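Local coordinates for protein putative glutathionylspermidine synthase (Methylobacillus flagellatus, PDB 3N6X) that is a putative glutathionylspermidine synthase with a circularly permuted ATP-grasp fold and so probably acts as an ATP-dependent ligase, at residues 24-27 with 28-31; 185-188 with 189-192; 200-203 with 204-208; 236-239 with 240-244. All blocks are in the same frame, centred on the assembly; numbering follows the deposited sequence. Where two conformers were deposited one is given.

Contact 1. Residues 24-27 with 28-31; sequences YAEY and AAWL
Ala-28 opens the second half of this turn by giving its N-H to Tyr-24 O at 3.0 Å, while its methyl group rests against Ala-25 O. Ala-29 repeats the pattern one residue on, its N bonded to Ala-25 O. Such i to i+4 bonds are the backbone pattern of an alpha-helix, here 25-33, and they space the side chains so that residues three and four apart share a face. That spacing brings Trp-30 alongside Tyr-27. Its N makes an almost straight bond to Glu-26 O (175°), and its indole, with CG anti to the backbone N (chi1 171°), swings back so that CE3 lies over one face of the tyrosine ring. The two planes are inclined at 40°, with Tyr-27 CE1 3.8 Å from Trp-30 CZ3, and Tyr-27 O sits in the plane of the indole at its edge. NE1 is hydrogen-bonded to OE2 of Glu-186, and Glu-26 makes a salt bridge with Arg-190; these two partners belong to helix 185-190. Leu-31 closes the turn: its N is 2.9 Å from Tyr-27 O in another hydrogen bond, CD2 approaches Tyr-27 CE2 at 4.1 Å, and CD1 lies 4.0 Å from Tyr-27 OH, a buried hydroxyl with no polar partner in the model.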
loop_
_atom_site.group_PDB
_atom_site.type_symbol
_atom_site.label_atom_id
_atom_site.label_comp_id
_atom_site.label_asym_id
_atom_site.label_seq_id
_atom_site.Cartn_x
_atom_site.Cartn_y
_atom_site.Cartn_z
ATOM N N TYR A 24 -12.233 -21.503 -7.292
ATOM C CA TYR A 24 -11.199 -22.364 -6.718
ATOM C C TYR A 24 -11.341 -23.865 -7.104
ATOM O O TYR A 24 -10.539 -24.683 -6.643
ATOM C CB TYR A 24 -11.190 -22.214 -5.202
ATOM C CG TYR A 24 -10.290 -21.111 -4.698
ATOM C CD1 TYR A 24 -8.933 -21.338 -4.473
ATOM C CD2 TYR A 24 -10.800 -19.849 -4.398
ATOM C CE1 TYR A 24 -8.104 -20.337 -3.970
ATOM C CE2 TYR A 24 -9.978 -18.837 -3.898
ATOM C CZ TYR A 24 -8.628 -19.083 -3.696
ATOM O OH TYR A 24 -7.817 -18.098 -3.202
ATOM N N ALA A 25 -12.363 -24.220 -7.924
ATOM C CA ALA A 25 -12.627 -25.618 -8.327
ATOM C C ALA A 25 -11.411 -26.243 -9.020
ATOM O O ALA A 25 -10.946 -27.315 -8.606
ATOM C CB ALA A 25 -13.847 -25.683 -9.244
ATOM N N GLU A 26 -10.852 -25.530 -10.028
ATOM C CA GLU A 26 -9.677 -25.970 -10.771
ATOM C C GLU A 26 -8.447 -26.140 -9.867
ATOM O O GLU A 26 -7.652 -27.061 -10.089
ATOM C CB GLU A 26 -9.385 -25.020 -11.934
ATOM C CG GLU A 26 -8.478 -25.611 -12.995
ATOM C CD GLU A 26 -9.062 -26.775 -13.773
ATOM O OE1 GLU A 26 -10.138 -26.596 -14.386
ATOM O OE2 GLU A 26 -8.434 -27.858 -13.787
ATOM N N TYR A 27 -8.301 -25.281 -8.837
ATOM C CA TYR A 27 -7.177 -25.394 -7.901
ATOM C C TYR A 27 -7.344 -26.633 -7.027
ATOM O O TYR A 27 -6.365 -27.325 -6.755
ATOM C CB TYR A 27 -7.021 -24.119 -7.034
ATOM C CG TYR A 27 -5.832 -24.183 -6.094
ATOM C CD1 TYR A 27 -4.557 -23.837 -6.529
ATOM C CD2 TYR A 27 -5.973 -24.645 -4.785
ATOM C CE1 TYR A 27 -3.452 -23.937 -5.685
ATOM C CE2 TYR A 27 -4.872 -24.760 -3.935
ATOM C CZ TYR A 27 -3.614 -24.397 -4.388
ATOM O OH TYR A 27 -2.514 -24.502 -3.563
ATOM N N ALA A 28 -8.593 -26.921 -6.595
ATOM C CA ALA A 28 -8.913 -28.103 -5.781
ATOM C C ALA A 28 -8.612 -29.395 -6.566
ATOM O O ALA A 28 -8.040 -30.336 -6.005
ATOM C CB ALA A 28 -10.376 -28.070 -5.373
ATOM N N ALA A 29 -8.956 -29.408 -7.880
ATOM C CA ALA A 29 -8.683 -30.525 -8.786
ATOM C C ALA A 29 -7.174 -30.773 -8.874
ATOM O O ALA A 29 -6.716 -31.871 -8.545
ATOM C CB ALA A 29 -9.249 -30.227 -10.171
ATOM N N TRP A 30 -6.394 -29.724 -9.232
ATOM C CA TRP A 30 -4.935 -29.796 -9.299
ATOM C C TRP A 30 -4.352 -30.310 -7.976
ATOM O O TRP A 30 -3.436 -31.139 -7.988
ATOM C CB TRP A 30 -4.343 -28.415 -9.641
ATOM C CG TRP A 30 -2.849 -28.349 -9.512
ATOM C CD1 TRP A 30 -1.929 -28.680 -10.461
ATOM C CD2 TRP A 30 -2.103 -27.924 -8.360
ATOM N NE1 TRP A 30 -0.656 -28.485 -9.976
ATOM C CE2 TRP A 30 -0.734 -28.018 -8.689
ATOM C CE3 TRP A 30 -2.462 -27.440 -7.089
ATOM C CZ2 TRP A 30 0.278 -27.660 -7.792
ATOM C CZ3 TRP A 30 -1.459 -27.101 -6.196
ATOM C CH2 TRP A 30 -0.107 -27.205 -6.552
ATOM N N LEU A 31 -4.889 -29.815 -6.836
ATOM C CA LEU A 31 -4.428 -30.176 -5.493
ATOM C C LEU A 31 -4.616 -31.674 -5.201
ATOM O O LEU A 31 -3.750 -32.285 -4.568
ATOM C CB LEU A 31 -5.138 -29.304 -4.438
ATOM C CG LEU A 31 -4.454 -29.161 -3.061
ATOM C CD1 LEU A 31 -3.099 -28.453 -3.166
ATOM C CD2 LEU A 31 -5.348 -28.409 -2.100
#

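Contact 2. Residues 185-188 with 189-192; sequences PELF and RRYP
Arg-190 lies against the carbonyl of Glu-186 with aliphatic atoms, its CG being 3.6 Å from Glu-186 O, and sends its NE to a salt bridge with Glu-26. Arg-189 was modelled in two positions. In the one described here its chain runs extended through chi2 and bends at chi3 (59°), which turns the guanidinium back along the helix, with Glu-186 O 4.0 Å above the guanidinium plane, over its centre, and NH1 and NH2 each 3.8 Å from Glu-186 CB. This is packing rather than pairing of charges: Glu-186 OE1 stays 6.3 Å from Arg-189 NH1, and the other carboxylate oxygen, OE2, is hydrogen-bonded to Trp-30.

The backbone bonds tell of a helix running out. Arg-189 N reaches Glu-186 O at 3.2 Å from well above the carbonyl plane, an i to i+3 bond, while its longer link to Pro-185 O is weak. The bonds of Arg-190 N, to Glu-186 O and Leu-187 O, are weak as well. Tyr-191 N then finds Leu-187 O at 3.3 Å, and the tyrosine ring has this same oxygen at its edge.

Tyr-191 is the first residue to leave helical geometry, and its hydroxyl is bonded to Ile-23 and Tyr-27. The mixture of i+3 and stretched i+4 bonds fits a helix C-terminus that loosens toward 3-10-like bonding, here that of the short helix 185-190, packed against helix 25-33.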
loop_
_atom_site.group_PDB
_atom_site.type_symbol
_atom_site.label_atom_id
_atom_site.label_comp_id
_atom_site.label_asym_id
_atom_site.label_seq_id
_atom_site.Cartn_x
_atom_site.Cartn_y
_atom_site.Cartn_z
ATOM N N PRO A 185 4.328 -24.452 -12.884
ATOM C CA PRO A 185 3.935 -23.953 -14.217
ATOM C C PRO A 185 2.612 -24.531 -14.716
ATOM O O PRO A 185 1.817 -23.808 -15.318
ATOM C CB PRO A 185 5.119 -24.362 -15.116
ATOM C CG PRO A 185 5.868 -25.397 -14.337
ATOM C CD PRO A 185 5.693 -25.019 -12.906
ATOM N N GLU A 186 2.343 -25.807 -14.402
ATOM C CA GLU A 186 1.115 -26.495 -14.825
ATOM C C GLU A 186 -0.176 -25.822 -14.294
ATOM O O GLU A 186 -1.215 -25.878 -14.951
ATOM C CB GLU A 186 1.174 -27.998 -14.466
ATOM C CG GLU A 186 1.056 -28.310 -12.973
ATOM C CD GLU A 186 2.318 -28.193 -12.128
ATOM O OE1 GLU A 186 3.364 -27.745 -12.655
ATOM O OE2 GLU A 186 2.254 -28.554 -10.932
ATOM N N LEU A 187 -0.089 -25.156 -13.122
ATOM C CA LEU A 187 -1.212 -24.450 -12.493
ATOM C C LEU A 187 -1.602 -23.212 -13.314
ATOM O O LEU A 187 -2.785 -22.896 -13.440
ATOM C CB LEU A 187 -0.811 -24.048 -11.066
ATOM C CG LEU A 187 -1.894 -23.969 -9.996
ATOM C CD1 LEU A 187 -3.032 -24.919 -10.261
ATOM C CD2 LEU A 187 -1.296 -24.200 -8.626
ATOM N N PHE A 188 -0.615 -22.557 -13.917
ATOM C CA PHE A 188 -0.832 -21.382 -14.756
ATOM C C PHE A 188 -1.427 -21.750 -16.116
ATOM O O PHE A 188 -1.919 -20.871 -16.838
ATOM C CB PHE A 188 0.464 -20.565 -14.893
ATOM C CG PHE A 188 0.806 -19.820 -13.624
ATOM C CD1 PHE A 188 1.474 -20.460 -12.579
ATOM C CD2 PHE A 188 0.399 -18.503 -13.439
ATOM C CE1 PHE A 188 1.760 -19.780 -11.390
ATOM C CE2 PHE A 188 0.690 -17.823 -12.251
ATOM C CZ PHE A 188 1.377 -18.460 -11.239
ATOM N N ARG A 189 -1.403 -23.052 -16.460
ATOM C CA ARG A 189 -2.009 -23.553 -17.690
ATOM C C ARG A 189 -3.523 -23.709 -17.452
ATOM O O ARG A 189 -4.318 -23.441 -18.351
ATOM C CB ARG A 189 -1.368 -24.902 -18.093
ATOM C CG ARG A 189 -1.781 -25.428 -19.478
ATOM C CD ARG A 189 -1.159 -26.796 -19.773
ATOM N NE ARG A 189 -1.559 -27.797 -18.781
ATOM C CZ ARG A 189 -0.706 -28.512 -18.053
ATOM N NH1 ARG A 189 0.601 -28.395 -18.244
ATOM N NH2 ARG A 189 -1.157 -29.372 -17.148
ATOM N N ARG A 190 -3.910 -24.103 -16.213
ATOM C CA ARG A 190 -5.309 -24.323 -15.801
ATOM C C ARG A 190 -6.089 -23.038 -15.501
ATOM O O ARG A 190 -7.317 -23.055 -15.569
ATOM C CB ARG A 190 -5.379 -25.276 -14.601
ATOM C CG ARG A 190 -4.697 -26.626 -14.854
ATOM C CD ARG A 190 -4.573 -27.450 -13.591
ATOM N NE ARG A 190 -5.776 -28.246 -13.361
ATOM C CZ ARG A 190 -5.768 -29.542 -13.077
ATOM N NH1 ARG A 190 -4.619 -30.198 -12.966
ATOM N NH2 ARG A 190 -6.907 -30.192 -12.893
ATOM N N TYR A 191 -5.387 -21.930 -15.140
ATOM C CA TYR A 191 -6.029 -20.640 -14.850
ATOM C C TYR A 191 -5.564 -19.542 -15.814
ATOM O O TYR A 191 -4.357 -19.417 -16.072
ATOM C CB TYR A 191 -5.746 -20.198 -13.416
ATOM C CG TYR A 191 -6.622 -20.850 -12.377
ATOM C CD1 TYR A 191 -7.840 -20.286 -12.009
ATOM C CD2 TYR A 191 -6.188 -21.975 -11.679
ATOM C CE1 TYR A 191 -8.633 -20.858 -11.020
ATOM C CE2 TYR A 191 -6.965 -22.547 -10.673
ATOM C CZ TYR A 191 -8.190 -21.985 -10.347
ATOM O OH TYR A 191 -8.960 -22.544 -9.357
ATOM N N PRO A 192 -6.500 -18.676 -16.297
ATOM C CA PRO A 192 -6.083 -17.549 -17.150
ATOM C C PRO A 192 -5.597 -16.361 -16.291
ATOM O O PRO A 192 -6.300 -15.350 -16.162
ATOM C CB PRO A 192 -7.361 -17.216 -17.931
ATOM C CG PRO A 192 -8.479 -17.606 -17.015
ATOM C CD PRO A 192 -7.962 -18.659 -16.049
#

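Contact 3. Residues 200-203 with 204-208; sequences PQVL and LNNLR
Pro-200 O and Leu-203 O receive the shortest backbone bonds of this helical turn, from Leu-204 N and Leu-207 N, each at 2.9 Å. Between them Asn-205 N bonds to Gln-201 O and Asn-206 N to Val-202 O, both 3.0 Å long, so four successive i to i+4 bonds run through the turn without a break. A water extends the network on the polar side: it accepts from Asn-205 ND2 at 2.8 Å and donates a weak bond to Val-202 O, a carbonyl already engaged by Asn-206 N.

Beyond the backbone, Gln-201 and Leu-204 lie side by side and point the same way, Gln-201 OE1 being 3.8 Å from Leu-204 CD2. A bend at chi2 (-57°) curls the glutamine over so that its amide runs beside the leucine, and its NE2 is bonded to Met-242 O. On the buried side, Leu-203 and Leu-207 have different first torsions: Leu-203 places CG anti to its own N (chi1 171°), whereas Leu-207 places it beside the N and anti to the carbonyl carbon. The two side chains cross obliquely, with Leu-203 CD1 4.1 Å from Leu-207 CG, and Leu-207 CG also settles 3.4 Å from Leu-203 O.

Leu-203 and Leu-207 pack on strand 268-275; Leu-204 and Leu-207 lie on Val-220 of strand 220-223. Pro-200 and Leu-203 meet helix 232-242, while Val-202 and Asn-206 turn to Leu-434 of strand 423-435.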
loop_
_atom_site.group_PDB
_atom_site.type_symbol
_atom_site.label_atom_id
_atom_site.label_comp_id
_atom_site.label_asym_id
_atom_site.label_seq_id
_atom_site.Cartn_x
_atom_site.Cartn_y
_atom_site.Cartn_z
ATOM N N PRO A 200 7.108 -2.336 -13.518
ATOM C CA PRO A 200 8.196 -1.334 -13.564
ATOM C C PRO A 200 8.240 -0.470 -14.822
ATOM O O PRO A 200 8.553 0.720 -14.733
ATOM C CB PRO A 200 9.452 -2.190 -13.423
ATOM C CG PRO A 200 9.004 -3.359 -12.653
ATOM C CD PRO A 200 7.644 -3.669 -13.180
ATOM N N GLN A 201 7.884 -1.046 -15.983
ATOM C CA GLN A 201 7.879 -0.301 -17.236
ATOM C C GLN A 201 6.656 0.598 -17.361
ATOM O O GLN A 201 6.757 1.685 -17.932
ATOM C CB GLN A 201 8.044 -1.239 -18.448
ATOM C CG GLN A 201 9.467 -1.794 -18.592
ATOM C CD GLN A 201 10.527 -0.718 -18.694
ATOM O OE1 GLN A 201 10.430 0.227 -19.486
ATOM N NE2 GLN A 201 11.574 -0.859 -17.920
ATOM N N VAL A 202 5.514 0.180 -16.777
ATOM C CA VAL A 202 4.311 1.029 -16.699
ATOM C C VAL A 202 4.646 2.229 -15.777
ATOM O O VAL A 202 4.379 3.369 -16.134
ATOM C CB VAL A 202 3.057 0.246 -16.188
ATOM C CG1 VAL A 202 1.877 1.199 -15.915
ATOM C CG2 VAL A 202 2.652 -0.856 -17.175
ATOM N N LEU A 203 5.304 1.966 -14.638
ATOM C CA LEU A 203 5.703 3.035 -13.716
ATOM C C LEU A 203 6.716 4.008 -14.361
ATOM O O LEU A 203 6.537 5.219 -14.267
ATOM C CB LEU A 203 6.255 2.448 -12.390
ATOM C CG LEU A 203 6.905 3.460 -11.412
ATOM C CD1 LEU A 203 5.904 4.532 -10.984
ATOM C CD2 LEU A 203 7.495 2.741 -10.192
ATOM N N LEU A 204 7.750 3.480 -15.046
ATOM C CA LEU A 204 8.726 4.334 -15.724
ATOM C C LEU A 204 8.041 5.237 -16.758
ATOM O O LEU A 204 8.331 6.426 -16.821
ATOM C CB LEU A 204 9.836 3.487 -16.385
ATOM C CG LEU A 204 10.863 4.266 -17.245
ATOM C CD1 LEU A 204 11.567 5.366 -16.429
ATOM C CD2 LEU A 204 11.863 3.342 -17.857
ATOM N N ASN A 205 7.107 4.685 -17.531
ATOM C CA ASN A 205 6.374 5.456 -18.536
ATOM C C ASN A 205 5.536 6.578 -17.899
ATOM O O ASN A 205 5.516 7.695 -18.418
ATOM C CB ASN A 205 5.508 4.541 -19.370
ATOM C CG ASN A 205 4.932 5.221 -20.562
ATOM O OD1 ASN A 205 5.660 5.679 -21.451
ATOM N ND2 ASN A 205 3.609 5.358 -20.575
ATOM N N ASN A 206 4.902 6.296 -16.749
ATOM C CA ASN A 206 4.147 7.294 -15.994
ATOM C C ASN A 206 5.053 8.392 -15.425
ATOM O O ASN A 206 4.625 9.550 -15.355
ATOM C CB ASN A 206 3.347 6.633 -14.865
ATOM C CG ASN A 206 2.047 5.977 -15.301
ATOM O OD1 ASN A 206 1.379 5.314 -14.520
ATOM N ND2 ASN A 206 1.686 6.109 -16.555
ATOM N N LEU A 207 6.289 8.035 -14.978
ATOM C CA LEU A 207 7.232 9.041 -14.435
ATOM C C LEU A 207 7.704 10.000 -15.545
ATOM O O LEU A 207 7.826 11.198 -15.305
ATOM C CB LEU A 207 8.434 8.386 -13.721
ATOM C CG LEU A 207 8.116 7.630 -12.419
ATOM C CD1 LEU A 207 9.324 6.876 -11.915
ATOM C CD2 LEU A 207 7.612 8.567 -11.346
ATOM N N ARG A 208 7.927 9.471 -16.761
ATOM C CA ARG A 208 8.327 10.275 -17.924
ATOM C C ARG A 208 7.217 11.263 -18.292
ATOM O O ARG A 208 7.497 12.386 -18.707
ATOM C CB ARG A 208 8.629 9.363 -19.131
ATOM C CG ARG A 208 9.860 8.485 -18.957
ATOM C CD ARG A 208 9.967 7.451 -20.064
ATOM N NE ARG A 208 10.524 8.030 -21.286
ATOM C CZ ARG A 208 9.810 8.318 -22.366
ATOM N NH1 ARG A 208 8.507 8.058 -22.399
ATOM N NH2 ARG A 208 10.391 8.868 -23.424
HETATM O O HOH W 1 2.191 4.032 -18.566
#

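Contact 4. Residues 236-239 with 240-244; sequences AFIA and QQMGI
One face of the Phe-237 ring is occupied by the side chain of Gln-241, a full turn later in the helix. Gln-241 CG stands 3.9 Å from the ring centroid and 19° off the normal, a CH-pi contact, and the chain then bends at chi2 (-57°) so that the amide follows the ring at a shallow 28° and NE2 comes to 3.9 Å from Phe-237 CE1. That NE2 also makes a weak bond to Gln-240 OE1. The phenyl group packs in addition on Ser-171, Leu-174 and Glu-175 of helix 170-183.

On the buried side, selenomethionine Met-242 bends its methyl back against Ile-238, CE being 3.7 Å from Ile-238 CG1 in the conformer modelled here, while both side chains pack against Leu-222 and Tyr-274. Ile-244 CG1 meets Ala-239 CB at 4.2 Å, an apolar touch that spans the end of the helix.

Gly-243 N makes an ordinary i to i+4 bond to Ala-239 O at 2.8 Å. The signature of a Schellman motif is added by Ile-244 N, 3.1 Å from Ala-239 O on the opposite face of the carbonyl plane, and by a weak bond from Gly-243 N to Gln-240 O. Gly-243 takes the positive phi of the C-prime position, which by itself favours glycine. Two donors on the Ala-239 carbonyl in the last turn, with an apolar pair beside it, are consistent with a well-defined helix end within the beta-alpha-beta unit of strand 220-223, helix 232-242 and strand 245-247.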
loop_
_atom_site.group_PDB
_atom_site.type_symbol
_atom_site.label_atom_id
_atom_site.label_comp_id
_atom_site.label_asym_id
_atom_site.label_seq_id
_atom_site.Cartn_x
_atom_site.Cartn_y
_atom_site.Cartn_z
ATOM N N ALA A 236 16.611 -0.773 -5.056
ATOM C CA ALA A 236 17.602 -1.275 -5.996
ATOM C C ALA A 236 16.934 -2.178 -7.052
ATOM O O ALA A 236 17.186 -2.012 -8.255
ATOM C CB ALA A 236 18.696 -2.041 -5.243
ATOM N N PHE A 237 16.007 -3.065 -6.595
ATOM C CA PHE A 237 15.254 -3.984 -7.453
ATOM C C PHE A 237 14.370 -3.243 -8.473
ATOM O O PHE A 237 14.490 -3.510 -9.677
ATOM C CB PHE A 237 14.428 -4.984 -6.605
ATOM C CG PHE A 237 13.427 -5.819 -7.378
ATOM C CD1 PHE A 237 13.846 -6.895 -8.163
ATOM C CD2 PHE A 237 12.063 -5.534 -7.321
ATOM C CE1 PHE A 237 12.918 -7.667 -8.881
ATOM C CE2 PHE A 237 11.138 -6.303 -8.043
ATOM C CZ PHE A 237 11.572 -7.369 -8.813
ATOM N N ILE A 238 13.498 -2.299 -8.006
ATOM C CA ILE A 238 12.627 -1.573 -8.920
ATOM C C ILE A 238 13.414 -0.703 -9.920
ATOM O O ILE A 238 13.109 -0.722 -11.105
ATOM C CB ILE A 238 11.428 -0.860 -8.191
ATOM C CG1 ILE A 238 10.252 -0.593 -9.145
ATOM C CG2 ILE A 238 11.848 0.390 -7.441
ATOM C CD1 ILE A 238 9.362 -1.785 -9.373
ATOM N N ALA A 239 14.484 -0.026 -9.459
ATOM C CA ALA A 239 15.348 0.790 -10.339
ATOM C C ALA A 239 16.027 -0.091 -11.414
ATOM O O ALA A 239 16.086 0.290 -12.592
ATOM C CB ALA A 239 16.405 1.521 -9.512
ATOM N N GLN A 240 16.493 -1.281 -11.016
ATOM C CA GLN A 240 17.095 -2.231 -11.958
ATOM C C GLN A 240 16.030 -2.723 -12.949
ATOM O O GLN A 240 16.255 -2.667 -14.150
ATOM C CB GLN A 240 17.760 -3.406 -11.200
ATOM C CG GLN A 240 18.612 -4.323 -12.080
ATOM C CD GLN A 240 17.803 -5.453 -12.681
ATOM O OE1 GLN A 240 16.894 -6.021 -12.045
ATOM N NE2 GLN A 240 18.111 -5.801 -13.926
ATOM N N GLN A 241 14.828 -3.105 -12.444
ATOM C CA GLN A 241 13.699 -3.528 -13.296
ATOM C C GLN A 241 13.284 -2.420 -14.278
ATOM O O GLN A 241 12.863 -2.703 -15.404
ATOM C CB GLN A 241 12.499 -3.946 -12.433
ATOM C CG GLN A 241 12.636 -5.322 -11.782
ATOM C CD GLN A 241 12.858 -6.416 -12.800
ATOM O OE1 GLN A 241 12.088 -6.589 -13.759
ATOM N NE2 GLN A 241 13.948 -7.138 -12.646
HETATM N N MSE A 242 13.413 -1.168 -13.854
HETATM C CA MSE A 242 13.057 -0.023 -14.686
HETATM C C MSE A 242 14.179 0.321 -15.674
HETATM O O MSE A 242 13.908 0.845 -16.749
HETATM C CB MSE A 242 12.762 1.195 -13.796
HETATM C CG MSE A 242 11.385 1.163 -13.158
HETATM SE SE MSE A 242 10.964 2.815 -12.159
HETATM C CE MSE A 242 11.786 2.411 -10.615
ATOM N N GLY A 243 15.427 0.101 -15.263
ATOM C CA GLY A 243 16.590 0.471 -16.063
ATOM C C GLY A 243 16.982 1.925 -15.865
ATOM O O GLY A 243 17.385 2.597 -16.812
ATOM N N ILE A 244 16.815 2.438 -14.637
ATOM C CA ILE A 244 17.176 3.815 -14.291
ATOM C C ILE A 244 18.241 3.822 -13.176
ATOM O O ILE A 244 18.386 2.830 -12.452
ATOM C CB ILE A 244 15.930 4.677 -13.905
ATOM C CG1 ILE A 244 15.261 4.169 -12.569
ATOM C CG2 ILE A 244 14.940 4.768 -15.077
ATOM C CD1 ILE A 244 14.186 5.074 -12.004
#

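All four contacts are local turns of helix, arranged in series along the chain: none nests in or crosses another, and none closes a long loop. Contact 1, near the N terminus, meets contact 2 in space across about 155 residues of sequence, so that helix 25-33 is joined to helix 185-190, the contact centres about 11 Å apart. The chain then travels to contact 3, centred about 29 Å from contact 2, on the next helix, 199-209. Contact 4, on helix 232-242, returns to touch contact 3, tying together two helices beside strands 220-223 and 268-275. The result is two separate helix pairs.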